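Local coordinates for putative ABC-transporter ATP-binding protein (Alicyclobacillus acidocaldarius, PDB 1Z47) that probably binds and hydrolyses ATP as the nucleotide-binding subunit of an ABC transporter thought to import sulfate, at residues R185-R189 with E211-R215. Numbering follows the deposited sequence.
Sequences RTFVR and EVADR
Two arginines one turn apart on helix 178-195 grip the C-terminal end of helix 206-212 in the P-loop NTPase core of this ABC ATPase, a side-chain-mediated packing of one helix against the end of another beside the mixed sheet. Residues 185-189 are regular helix, with Arg189 N hydrogen-bonded to Arg185 O at 3.1 Å. In 211-215 the helix runs out: Glu211 is helical, Val212 relaxes to phi/psi -113/-18°, and Ala213, at -83/147°, turns the chain by way of Asp214 into strand 215-220. The backbones come nearest at Arg189 and Val212, whose CA atoms lie 6.4 Å apart, and the CB atoms of Arg185, Arg189, Glu211 and Val212 all point across the gap. Val212 (chi1 m) fills the middle: its CG1 sits 4.1 Å from Arg185 CD, its CB 4.3 Å from Arg189 CD. Arg185 (chi1 p, then t, t) brings NH1 to 2.7 Å from Glu211 OE2; this oxygen lies over the guanidinium face, so the salt bridge is purely electrostatic. Glu211 OE1 meets Lys309 of the second subunit, carrying the contact into the dimer. Arg189 (chi1 t, chi2 p) reaches past Val212, the last residue of helix 206-212, and also pairs with Asp193 on its own helix. Asp214 chiefly serves strand 43-47, its OD1 accepting from Met43 N, and offers OD2 to Arg189 NH2 at 3.2 Å in a salt bridge. At the guanidinium edge, Arg189 NH1 donates a hydrogen bond to Val212 O at 2.6 Å, with an N-H...O angle of 154°.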
ATOM      1  N   ARG B 185       2.591  11.867   0.453  1.00 41.84           N
ATOM      2  CA  ARG B 185       3.746  11.690  -0.420  1.00 42.01           C
ATOM      3  C   ARG B 185       3.676  12.645  -1.604  1.00 39.74           C
ATOM      4  O   ARG B 185       4.701  13.112  -2.065  1.00 38.62           O
ATOM      5  CB  ARG B 185       3.851  10.250  -0.922  1.00 45.62           C
ATOM      6  CG  ARG B 185       2.731   9.832  -1.820  1.00 46.06           C
ATOM      7  CD  ARG B 185       3.044   8.487  -2.479  1.00 55.48           C
ATOM      8  NE  ARG B 185       1.836   7.757  -2.851  1.00 62.70           N
ATOM      9  CZ  ARG B 185       0.801   8.273  -3.514  1.00 68.78           C
ATOM     10  NH1 ARG B 185       0.803   9.545  -3.898  1.00 65.43           N
ATOM     11  NH2 ARG B 185      -0.251   7.509  -3.790  1.00 73.99           N
ATOM     12  N   THR B 186       2.474  12.944  -2.089  1.00 38.73           N
ATOM     13  CA  THR B 186       2.340  13.864  -3.212  1.00 41.13           C
ATOM     14  C   THR B 186       2.736  15.271  -2.758  1.00 41.10           C
ATOM     15  O   THR B 186       3.318  16.045  -3.518  1.00 37.58           O
ATOM     16  CB  THR B 186       0.890  13.868  -3.766  1.00 44.76           C
ATOM     17  OG1 THR B 186       0.640  12.621  -4.424  1.00 47.85           O
ATOM     18  CG2 THR B 186       0.689  14.990  -4.766  1.00 48.57           C
ATOM     19  N   PHE B 187       2.453  15.579  -1.501  1.00 40.44           N
ATOM     20  CA  PHE B 187       2.788  16.884  -0.956  1.00 39.22           C
ATOM     21  C   PHE B 187       4.291  17.028  -0.762  1.00 39.67           C
ATOM     22  O   PHE B 187       4.885  18.050  -1.153  1.00 35.63           O
ATOM     23  CB  PHE B 187       2.073  17.078   0.378  1.00 38.87           C
ATOM     24  CG  PHE B 187       2.435  18.344   1.067  1.00 42.16           C
ATOM     25  CD1 PHE B 187       2.183  19.564   0.468  1.00 42.95           C
ATOM     26  CD2 PHE B 187       3.019  18.316   2.321  1.00 41.77           C
ATOM     27  CE1 PHE B 187       2.515  20.745   1.111  1.00 48.59           C
ATOM     28  CE2 PHE B 187       3.353  19.479   2.967  1.00 44.93           C
ATOM     29  CZ  PHE B 187       3.097  20.699   2.365  1.00 47.62           C
ATOM     30  N   VAL B 188       4.901  16.007  -0.158  1.00 34.40           N
ATOM     31  CA  VAL B 188       6.335  16.008   0.091  1.00 38.31           C
ATOM     32  C   VAL B 188       7.068  16.176  -1.239  1.00 35.80           C
ATOM     33  O   VAL B 188       8.069  16.893  -1.318  1.00 36.74           O
ATOM     34  CB  VAL B 188       6.800  14.685   0.769  1.00 39.37           C
ATOM     35  CG1 VAL B 188       8.317  14.548   0.660  1.00 33.93           C
ATOM     36  CG2 VAL B 188       6.379  14.659   2.251  1.00 38.93           C
ATOM     37  N   ARG B 189       6.568  15.516  -2.277  1.00 34.68           N
ATOM     38  CA  ARG B 189       7.192  15.631  -3.598  1.00 37.10           C
ATOM     39  C   ARG B 189       7.063  17.068  -4.117  1.00 38.00           C
ATOM     40  O   ARG B 189       8.038  17.656  -4.564  1.00 38.99           O
ATOM     41  CB  ARG B 189       6.555  14.656  -4.609  1.00 38.06           C
ATOM     42  CG  ARG B 189       7.215  14.665  -6.008  1.00 40.38           C
ATOM     43  CD  ARG B 189       8.633  14.059  -6.056  1.00 43.11           C
ATOM     44  NE  ARG B 189       9.476  14.792  -7.013  1.00 47.25           N
ATOM     45  CZ  ARG B 189      10.500  14.296  -7.702  1.00 45.23           C
ATOM     46  NH1 ARG B 189      10.861  13.028  -7.584  1.00 47.23           N
ATOM     47  NH2 ARG B 189      11.183  15.089  -8.512  1.00 45.43           N
ATOM     48  N   GLU B 211       6.818   5.870  -7.439  1.00 39.21           N
ATOM     49  CA  GLU B 211       5.995   7.058  -7.508  1.00 39.98           C
ATOM     50  C   GLU B 211       6.673   8.393  -7.249  1.00 42.44           C
ATOM     51  O   GLU B 211       6.409   9.373  -7.959  1.00 43.66           O
ATOM     52  CB  GLU B 211       4.837   6.936  -6.539  1.00 43.84           C
ATOM     53  CG  GLU B 211       4.112   8.248  -6.365  1.00 48.33           C
ATOM     54  CD  GLU B 211       2.705   8.214  -6.891  1.00 51.15           C
ATOM     55  OE1 GLU B 211       2.421   7.464  -7.855  1.00 57.74           O
ATOM     56  OE2 GLU B 211       1.881   8.963  -6.338  1.00 54.41           O
ATOM     57  N   VAL B 212       7.526   8.457  -6.232  1.00 38.57           N
ATOM     58  CA  VAL B 212       8.137   9.736  -5.918  1.00 40.71           C
ATOM     59  C   VAL B 212       9.632   9.896  -6.120  1.00 39.47           C
ATOM     60  O   VAL B 212      10.100  11.021  -6.205  1.00 38.59           O
ATOM     61  CB  VAL B 212       7.802  10.172  -4.459  1.00 42.24           C
ATOM     62  CG1 VAL B 212       6.284  10.184  -4.243  1.00 45.85           C
ATOM     63  CG2 VAL B 212       8.457   9.252  -3.483  1.00 36.66           C
ATOM     64  N   ALA B 213      10.383   8.804  -6.225  1.00 37.57           N
ATOM     65  CA  ALA B 213      11.839   8.949  -6.365  1.00 36.57           C
ATOM     66  C   ALA B 213      12.380   9.219  -7.768  1.00 33.14           C
ATOM     67  O   ALA B 213      11.822   8.751  -8.772  1.00 34.94           O
ATOM     68  CB  ALA B 213      12.532   7.725  -5.780  1.00 36.26           C
ATOM     69  N   ASP B 214      13.465   9.993  -7.823  1.00 37.82           N
ATOM     70  CA  ASP B 214      14.149  10.274  -9.089  1.00 33.81           C
ATOM     71  C   ASP B 214      14.925   8.995  -9.416  1.00 33.11           C
ATOM     72  O   ASP B 214      14.898   8.517 -10.551  1.00 41.32           O
ATOM     73  CB  ASP B 214      15.089  11.464  -8.925  1.00 39.11           C
ATOM     74  CG  ASP B 214      14.330  12.765  -8.704  1.00 32.04           C
ATOM     75  OD1 ASP B 214      14.653  13.490  -7.750  1.00 40.56           O
ATOM     76  OD2 ASP B 214      13.425  13.037  -9.504  1.00 36.68           O
ATOM     77  N   ARG B 215      15.607   8.460  -8.412  1.00 32.82           N
ATOM     78  CA  ARG B 215      16.329   7.189  -8.527  1.00 38.26           C
ATOM     79  C   ARG B 215      16.140   6.373  -7.248  1.00 37.42           C
ATOM     80  O   ARG B 215      15.990   6.909  -6.144  1.00 34.43           O
ATOM     81  CB  ARG B 215      17.833   7.376  -8.792  1.00 34.88           C
ATOM     82  CG  ARG B 215      18.147   7.808 -10.236  1.00 40.86           C
ATOM     83  CD  ARG B 215      19.627   7.726 -10.507  1.00 43.99           C
ATOM     84  NE  ARG B 215      20.372   8.617  -9.629  1.00 42.35           N
ATOM     85  CZ  ARG B 215      21.663   8.499  -9.368  1.00 46.19           C
ATOM     86  NH1 ARG B 215      22.363   7.504  -9.919  1.00 45.15           N
ATOM     87  NH2 ARG B 215      22.255   9.379  -8.572  1.00 40.98           N
TER